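Local coordinates for aminopeptidase-like protein (PDB 5JM6), which probably acts as a zinc-dependent M18 aminopeptidase and assembles into a dodecamer, the mature form of a cargo of the Cvt pathway of selective autophagy, at the interface of chains A and B. Sequence-based numbering; all coordinates share one arbitrary frame. Chains: chain A/B, Aminopeptidase-like protein.

Contact 1: the interface of chains A and B. Residues chain A 467-469, 471-472; chain B 107, 344-346, 350-352.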
loop_
_atom_site.group_PDB
_atom_site.type_symbol
_atom_site.label_atom_id
_atom_site.label_comp_id
_atom_site.label_asym_id
_atom_site.label_seq_id
_atom_site.Cartn_x
_atom_site.Cartn_y
_atom_site.Cartn_z
ATOM N N SER A 467 -48.772 4.396 -1.514
ATOM C CA SER A 467 -49.391 3.074 -1.509
ATOM C C SER A 467 -49.540 2.509 -0.100
ATOM O O SER A 467 -50.558 1.904 0.221
ATOM C CB SER A 467 -48.581 2.101 -2.372
ATOM O OG SER A 467 -49.125 0.793 -2.310
ATOM N N ALA A 468 -48.527 2.705 0.738
ATOM C CA ALA A 468 -48.588 2.219 2.112
ATOM C C ALA A 468 -49.491 3.100 2.969
ATOM O O ALA A 468 -50.237 2.604 3.811
ATOM C CB ALA A 468 -47.194 2.147 2.716
ATOM N N ALA A 469 -49.423 4.408 2.745
ATOM C CA ALA A 469 -50.188 5.359 3.541
ATOM C C ALA A 469 -51.695 5.184 3.351
ATOM O O ALA A 469 -52.468 5.362 4.291
ATOM C CB ALA A 469 -49.772 6.786 3.200
ATOM N N GLY A 471 -52.963 2.294 1.582
ATOM C CA GLY A 471 -53.253 0.893 1.318
ATOM C C GLY A 471 -53.889 0.647 -0.040
ATOM O O GLY A 471 -54.702 -0.264 -0.201
ATOM N N VAL A 472 -53.509 1.464 -1.016
ATOM C CA VAL A 472 -54.068 1.385 -2.358
ATOM C C VAL A 472 -53.201 0.495 -3.233
ATOM O O VAL A 472 -51.977 0.494 -3.125
ATOM C CB VAL A 472 -54.195 2.792 -2.991
ATOM C CG1 VAL A 472 -54.614 2.714 -4.452
ATOM C CG2 VAL A 472 -55.184 3.633 -2.204
ATOM N N ARG B 107 -55.159 -8.852 2.692
ATOM C CA ARG B 107 -54.722 -7.878 1.701
ATOM C C ARG B 107 -53.704 -8.519 0.758
ATOM O O ARG B 107 -52.683 -9.046 1.202
ATOM C CB ARG B 107 -54.136 -6.643 2.388
ATOM C CG ARG B 107 -53.960 -5.442 1.475
ATOM C CD ARG B 107 -53.584 -4.193 2.262
ATOM N NE ARG B 107 -54.747 -3.555 2.875
ATOM C CZ ARG B 107 -54.738 -2.336 3.408
ATOM N NH1 ARG B 107 -53.627 -1.615 3.404
ATOM N NH2 ARG B 107 -55.844 -1.838 3.942
ATOM N N LEU B 344 -42.619 -0.820 4.096
ATOM C CA LEU B 344 -43.420 0.274 3.593
ATOM C C LEU B 344 -44.026 -0.180 2.280
ATOM O O LEU B 344 -43.408 -0.049 1.235
ATOM C CB LEU B 344 -42.561 1.500 3.326
ATOM C CG LEU B 344 -42.679 2.696 4.265
ATOM C CD1 LEU B 344 -41.999 2.421 5.598
ATOM C CD2 LEU B 344 -42.073 3.914 3.591
ATOM N N LEU B 345 -45.241 -0.704 2.336
ATOM C CA LEU B 345 -45.956 -1.150 1.151
ATOM C C LEU B 345 -47.411 -1.337 1.529
ATOM O O LEU B 345 -47.721 -1.404 2.705
ATOM C CB LEU B 345 -45.343 -2.426 0.586
ATOM C CG LEU B 345 -44.279 -2.181 -0.482
ATOM C CD1 LEU B 345 -43.358 -3.376 -0.623
ATOM C CD2 LEU B 345 -44.922 -1.837 -1.813
ATOM N N ARG B 346 -48.310 -1.433 0.561
ATOM C CA ARG B 346 -49.706 -1.609 0.929
ATOM C C ARG B 346 -49.972 -2.680 1.998
ATOM O O ARG B 346 -50.794 -2.477 2.893
ATOM C CB ARG B 346 -50.482 -1.920 -0.343
ATOM C CG ARG B 346 -51.936 -2.183 -0.161
ATOM C CD ARG B 346 -52.504 -2.648 -1.474
ATOM N NE ARG B 346 -53.935 -2.886 -1.389
ATOM C CZ ARG B 346 -54.521 -4.010 -1.778
ATOM N NH1 ARG B 346 -53.795 -5.001 -2.279
ATOM N NH2 ARG B 346 -55.833 -4.143 -1.663
ATOM N N ARG B 350 -45.635 -0.754 7.915
ATOM C CA ARG B 350 -45.600 0.706 7.947
ATOM C C ARG B 350 -46.811 1.235 7.204
ATOM O O ARG B 350 -47.048 2.440 7.117
ATOM C CB ARG B 350 -44.305 1.232 7.327
ATOM C CG ARG B 350 -44.065 2.727 7.469
ATOM C CD ARG B 350 -44.544 3.263 8.808
ATOM N NE ARG B 350 -43.681 4.325 9.316
ATOM C CZ ARG B 350 -43.584 5.544 8.795
ATOM N NH1 ARG B 350 -44.284 5.878 7.720
ATOM N NH2 ARG B 350 -42.763 6.428 9.345
ATOM N N GLY B 351 -47.587 0.302 6.677
ATOM C CA GLY B 351 -48.742 0.648 5.890
ATOM C C GLY B 351 -50.007 0.867 6.687
ATOM O O GLY B 351 -50.077 0.660 7.900
ATOM N N ASN B 352 -51.014 1.294 5.949
ATOM C CA ASN B 352 -52.346 1.578 6.430
ATOM C C ASN B 352 -53.003 0.369 7.134
ATOM O O ASN B 352 -53.783 0.544 8.071
ATOM C CB ASN B 352 -53.139 2.066 5.204
ATOM C CG ASN B 352 -54.575 2.384 5.490
ATOM O OD1 ASN B 352 -55.039 2.261 6.605
ATOM N ND2 ASN B 352 -55.289 2.826 4.463
#
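A:Ala468, A:Gly471 and B:Arg346 carry this contact between two copies of the M18 protein: the end of A helix 466-470 and the turn after it settle against a loop of B between strand 330-336 and helix 353-368. The methyl group of A:Ala468 rests on the B backbone, A:Ala468 CB lying 3.5 Å from B:Leu345 N and 3.8 Å from B:Gly351 CA. The carbonyl O of A:Ala468 accepts a hydrogen bond from the amide N of B:Asn352 at 2.6 Å, the donor lying in the carbonyl plane. B:Arg346 reaches along the turn with CG anti to its backbone N (chi1 178°) and the chain extended to NE. NE of B:Arg346 donates to the carbonyl O of A:Gly471 at 3.0 Å; the acceptor sits in the guanidinium plane, whereas NE stands well above the carbonyl plane. CG of B:Arg346 also packs on CA of A:Gly471 at 3.7 Å. Within B, CG of B:Arg107 lies over the centre of the B:Arg346 guanidinium, and NH1 of B:Arg107 donates to the carbonyl O of B:Arg346 at 3.0 Å. Within A, A:Ser467 OG, anti to its backbone N, donates to the carbonyl O of A:Val472 at 3.0 Å and ties the turn closed. The contact joins two subunits of the dodecamer; because the B loop follows the zinc ligand B:Glu340 in sequence, it may also steady the surroundings of the metal site.

Contact 2: the interface of chains A and B. Residues chain A 515-518; chain B 188-191.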
loop_
_atom_site.group_PDB
_atom_site.type_symbol
_atom_site.label_atom_id
_atom_site.label_comp_id
_atom_site.label_asym_id
_atom_site.label_seq_id
_atom_site.Cartn_x
_atom_site.Cartn_y
_atom_site.Cartn_z
ATOM N N LEU A 515 -63.513 -4.323 -12.852
ATOM C CA LEU A 515 -64.678 -5.202 -12.849
ATOM C C LEU A 515 -64.432 -6.513 -13.600
ATOM O O LEU A 515 -65.293 -7.389 -13.608
ATOM C CB LEU A 515 -65.889 -4.483 -13.448
ATOM C CG LEU A 515 -66.323 -3.200 -12.735
ATOM C CD1 LEU A 515 -67.334 -2.433 -13.571
ATOM C CD2 LEU A 515 -66.886 -3.508 -11.352
ATOM N N GLU A 516 -63.267 -6.651 -14.227
ATOM C CA GLU A 516 -62.909 -7.918 -14.864
ATOM C C GLU A 516 -62.285 -8.878 -13.853
ATOM O O GLU A 516 -62.001 -10.031 -14.174
ATOM C CB GLU A 516 -61.943 -7.699 -16.033
ATOM C CG GLU A 516 -62.443 -6.747 -17.107
ATOM C CD GLU A 516 -61.477 -6.626 -18.274
ATOM O OE1 GLU A 516 -60.335 -7.119 -18.160
ATOM O OE2 GLU A 516 -61.861 -6.039 -19.307
ATOM N N TRP A 517 -62.075 -8.389 -12.633
ATOM C CA TRP A 517 -61.431 -9.163 -11.576
ATOM C C TRP A 517 -62.440 -9.734 -10.583
ATOM O O TRP A 517 -63.640 -9.472 -10.673
ATOM C CB TRP A 517 -60.427 -8.289 -10.814
ATOM C CG TRP A 517 -59.078 -8.123 -11.457
ATOM C CD1 TRP A 517 -58.757 -7.304 -12.501
ATOM C CD2 TRP A 517 -57.857 -8.762 -11.061
ATOM N NE1 TRP A 517 -57.417 -7.410 -12.792
ATOM C CE2 TRP A 517 -56.842 -8.299 -11.921
ATOM C CE3 TRP A 517 -57.527 -9.689 -10.068
ATOM C CZ2 TRP A 517 -55.521 -8.730 -11.819
ATOM C CZ3 TRP A 517 -56.216 -10.117 -9.968
ATOM C CH2 TRP A 517 -55.231 -9.640 -10.840
ATOM N N SER A 518 -61.931 -10.501 -9.622
ATOM C CA SER A 518 -62.722 -10.956 -8.484
ATOM C C SER A 518 -61.813 -11.203 -7.283
ATOM O O SER A 518 -60.664 -10.758 -7.261
ATOM C CB SER A 518 -63.512 -12.221 -8.829
ATOM O OG SER A 518 -62.711 -13.164 -9.517
ATOM N N GLY B 188 -64.599 -15.676 -17.430
ATOM C CA GLY B 188 -63.907 -14.540 -18.020
ATOM C C GLY B 188 -63.322 -13.583 -16.987
ATOM O O GLY B 188 -62.802 -12.523 -17.342
ATOM N N LYS B 189 -63.418 -13.948 -15.709
ATOM C CA LYS B 189 -62.874 -13.135 -14.623
ATOM C C LYS B 189 -61.386 -13.383 -14.436
ATOM O O LYS B 189 -60.890 -14.481 -14.686
ATOM C CB LYS B 189 -63.592 -13.415 -13.295
ATOM C CG LYS B 189 -65.090 -13.087 -13.215
ATOM C CD LYS B 189 -65.425 -11.596 -13.302
ATOM C CE LYS B 189 -65.695 -11.154 -14.735
ATOM N NZ LYS B 189 -66.652 -10.013 -14.807
ATOM N N THR B 190 -60.680 -12.356 -13.986
ATOM C CA THR B 190 -59.291 -12.515 -13.594
ATOM C C THR B 190 -59.239 -13.031 -12.162
ATOM O O THR B 190 -59.921 -12.511 -11.278
ATOM C CB THR B 190 -58.514 -11.200 -13.712
ATOM O OG1 THR B 190 -58.741 -10.627 -15.005
ATOM C CG2 THR B 190 -57.034 -11.448 -13.533
ATOM N N THR B 191 -58.436 -14.065 -11.941
ATOM C CA THR B 191 -58.375 -14.712 -10.641
ATOM C C THR B 191 -56.911 -15.038 -10.327
ATOM O O THR B 191 -56.021 -14.788 -11.141
ATOM C CB THR B 191 -59.279 -15.983 -10.630
ATOM O OG1 THR B 191 -60.579 -15.633 -11.121
ATOM C CG2 THR B 191 -59.448 -16.572 -9.231
#
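The carbonyl O of A:Glu516 is gripped from B by two donors of B:Thr190, one firm and one weak. The amide N of B:Thr190 meets A:Glu516 O in the carbonyl plane at 2.7 Å, nearly straight at 166°. The hydroxyl OG1 of B:Thr190 adds a weak bond to A:Glu516 O at 3.4 Å. OG1 is anti to the carbonyl carbon of its own residue (chi1 -50°), which sends the methyl CG2 the other way, anti to the backbone N. CG2 of B:Thr190 sits over the face of the A:Trp517 indole, 3.5 Å from CE2 of A:Trp517, while CB stands over the five-membered ring; these are CH-pi contacts, and the two side chains cross obliquely. B:Lys189 bends at chi2 and chi3, laying its CD 3.8 Å from the carbonyl O of A:Trp517. The side-chain amine NZ of B:Lys189 donates to the carbonyl O of A:Leu515 at 3.2 Å, within the carbonyl plane. The amide N and OG of A:Ser518 make weak bonds to the carbonyl O of B:Thr190. Backbone and side chains thus clasp a short parallel beta bridge between A:Trp517 and B:Thr190. The A segment is the C-terminal tail just beyond helix 495-514, and it docks at the start of B strand 190-196.

Contact 3: the interface of chains A and B. Residues chain A 375-376, 378-380, 383-384; chain B 89-92, 356, 360.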
loop_
_atom_site.group_PDB
_atom_site.type_symbol
_atom_site.label_atom_id
_atom_site.label_comp_id
_atom_site.label_asym_id
_atom_site.label_seq_id
_atom_site.Cartn_x
_atom_site.Cartn_y
_atom_site.Cartn_z
ATOM N N PRO A 375 -63.892 5.661 8.727
ATOM C CA PRO A 375 -63.049 4.600 8.182
ATOM C C PRO A 375 -63.927 3.459 7.698
ATOM O O PRO A 375 -64.801 3.005 8.429
ATOM C CB PRO A 375 -62.192 4.188 9.376
ATOM C CG PRO A 375 -63.081 4.433 10.555
ATOM C CD PRO A 375 -63.957 5.616 10.197
ATOM N N GLY A 376 -63.707 2.986 6.484
ATOM C CA GLY A 376 -64.568 1.942 5.977
ATOM C C GLY A 376 -65.685 2.418 5.077
ATOM O O GLY A 376 -66.384 1.589 4.509
ATOM N N LEU A 378 -64.173 5.239 3.748
ATOM C CA LEU A 378 -62.802 5.359 3.292
ATOM C C LEU A 378 -62.143 4.009 3.517
ATOM O O LEU A 378 -62.112 3.500 4.635
ATOM C CB LEU A 378 -62.050 6.463 4.041
ATOM C CG LEU A 378 -60.605 6.706 3.596
ATOM C CD1 LEU A 378 -60.567 7.508 2.304
ATOM C CD2 LEU A 378 -59.797 7.395 4.685
ATOM N N GLY A 379 -61.588 3.450 2.456
ATOM C CA GLY A 379 -61.016 2.120 2.485
ATOM C C GLY A 379 -61.875 1.111 1.755
ATOM O O GLY A 379 -61.341 0.167 1.181
ATOM N N GLN A 380 -63.181 1.347 1.688
ATOM C CA GLN A 380 -63.966 0.751 0.621
ATOM C C GLN A 380 -63.543 1.499 -0.628
ATOM O O GLN A 380 -63.357 0.913 -1.693
ATOM C CB GLN A 380 -65.472 0.875 0.857
ATOM C CG GLN A 380 -66.012 0.010 1.977
ATOM C CD GLN A 380 -67.528 0.039 2.046
ATOM O OE1 GLN A 380 -68.210 -0.317 1.086
ATOM N NE2 GLN A 380 -68.063 0.475 3.182
ATOM N N ALA A 383 -59.965 0.432 -1.433
ATOM C CA ALA A 383 -59.956 -0.930 -1.967
ATOM C C ALA A 383 -60.394 -0.992 -3.430
ATOM O O ALA A 383 -60.098 -1.960 -4.129
ATOM C CB ALA A 383 -60.839 -1.836 -1.123
ATOM N N ARG A 384 -61.121 0.022 -3.883
ATOM C CA ARG A 384 -61.542 0.089 -5.279
ATOM C C ARG A 384 -60.612 0.967 -6.111
ATOM O O ARG A 384 -60.887 1.243 -7.278
ATOM C CB ARG A 384 -62.984 0.586 -5.380
ATOM C CG ARG A 384 -63.973 -0.296 -4.637
ATOM C CD ARG A 384 -65.413 0.027 -4.991
ATOM N NE ARG A 384 -66.262 0.031 -3.802
ATOM C CZ ARG A 384 -67.015 -0.990 -3.409
ATOM N NH1 ARG A 384 -67.041 -2.114 -4.114
ATOM N NH2 ARG A 384 -67.748 -0.886 -2.309
ATOM N N ALA B 89 -62.689 -6.068 2.372
ATOM C CA ALA B 89 -62.441 -4.636 2.510
ATOM C C ALA B 89 -63.414 -3.775 1.706
ATOM O O ALA B 89 -63.632 -2.611 2.036
ATOM C CB ALA B 89 -61.010 -4.313 2.104
ATOM N N ARG B 90 -63.983 -4.331 0.642
ATOM C CA ARG B 90 -64.899 -3.559 -0.193
ATOM C C ARG B 90 -66.316 -3.502 0.370
ATOM O O ARG B 90 -67.109 -2.657 -0.036
ATOM C CB ARG B 90 -64.938 -4.123 -1.611
ATOM C CG ARG B 90 -63.692 -3.841 -2.417
ATOM C CD ARG B 90 -63.770 -4.511 -3.772
ATOM N NE ARG B 90 -62.624 -4.165 -4.604
ATOM C CZ ARG B 90 -62.714 -3.711 -5.849
ATOM N NH1 ARG B 90 -63.902 -3.550 -6.418
ATOM N NH2 ARG B 90 -61.614 -3.421 -6.528
ATOM N N ASP B 91 -66.648 -4.434 1.257
ATOM C CA ASP B 91 -67.938 -4.418 1.944
ATOM C C ASP B 91 -67.949 -3.512 3.178
ATOM O O ASP B 91 -66.903 -3.217 3.756
ATOM C CB ASP B 91 -68.354 -5.834 2.341
ATOM C CG ASP B 91 -68.482 -6.762 1.146
ATOM O OD1 ASP B 91 -68.417 -6.275 -0.003
ATOM O OD2 ASP B 91 -68.661 -7.979 1.358
ATOM N N SER B 92 -69.141 -3.066 3.562
ATOM C CA SER B 92 -69.333 -2.361 4.826
ATOM C C SER B 92 -69.364 -3.346 5.987
ATOM O O SER B 92 -70.001 -4.392 5.893
ATOM C CB SER B 92 -70.628 -1.551 4.806
ATOM O OG SER B 92 -70.912 -1.032 6.093
ATOM N N ILE B 356 -56.162 1.000 9.921
ATOM C CA ILE B 356 -57.499 1.215 9.369
ATOM C C ILE B 356 -58.434 0.071 9.731
ATOM O O ILE B 356 -59.634 0.280 9.902
ATOM C CB ILE B 356 -57.482 1.389 7.839
ATOM C CG1 ILE B 356 -58.760 2.071 7.353
ATOM C CG2 ILE B 356 -57.262 0.060 7.120
ATOM C CD1 ILE B 356 -58.633 2.654 5.967
ATOM N N ARG B 360 -61.888 0.591 11.639
ATOM C CA ARG B 360 -63.115 0.020 11.098
ATOM C C ARG B 360 -63.874 -0.804 12.129
ATOM O O ARG B 360 -65.094 -0.690 12.255
ATOM C CB ARG B 360 -62.809 -0.857 9.895
ATOM C CG ARG B 360 -62.598 -0.129 8.602
ATOM C CD ARG B 360 -63.421 -0.839 7.566
ATOM N NE ARG B 360 -62.744 -0.993 6.288
ATOM C CZ ARG B 360 -63.334 -1.490 5.208
ATOM N NH1 ARG B 360 -64.604 -1.866 5.267
ATOM N NH2 ARG B 360 -62.660 -1.609 4.074
#
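A:Gly376 and A:Gly379 both take positive phi values (98° and 107°), bending the A loop ahead of helix 380-383. In this M18 aminopeptidase fold that glycine-rich loop meets B helix 353-368 and the B loop at residues 89-92. B:Arg360, bent at chi2 and chi3, turns one guanidinium face to the loop, CA of A:Gly376 above it toward the rim and CD of B:Arg360 3.4 Å from that CA. Two backbone carbonyls of B fix its rotation: NH2 donates in the carbonyl plane, on a lone pair, to B:Ala89 O, and NH1 of B:Arg360 donates almost along the C=O axis to B:Asp91 O at 3.1 Å. A:Gln380 stretches across, its NE2 bonded back to the carbonyl O of A:Gly376. As modelled, A:Gln380 OE1 lies 2.8 Å from B:Arg90 O; both can only accept, a clash of the model. B:Arg90, which loses the most surface to the partner in this patch, runs extended from CG to NE, its CG against A:Ala383 CB at 3.7 Å. A:Arg384 crosses it obliquely, the guanidinium planes 80° apart, and places its CG over the rim of one B:Arg90 face. NH1 of A:Arg384 and NH1 of B:Arg90, presumably both charged, stand 4.2 Å apart, which may cost some stability.

Contacts 1 and 3 are neighbours, their C-alpha centres about 14 Å apart; contact 2 lies about 23 Å from contact 1 and 20 Å from contact 3. They share no residue, but on B the loop of contact 1 ends at B:Asn352 and runs straight into helix 353-368, which supplies part of contact 3, beside the loop at residues 89-92. Chain A contributes a different surface to each. The two chains offer different elements and the interface is not an exact two-fold, so the same mode could repeat between subunits, which would suit the dodecamer; two chains alone do not show it.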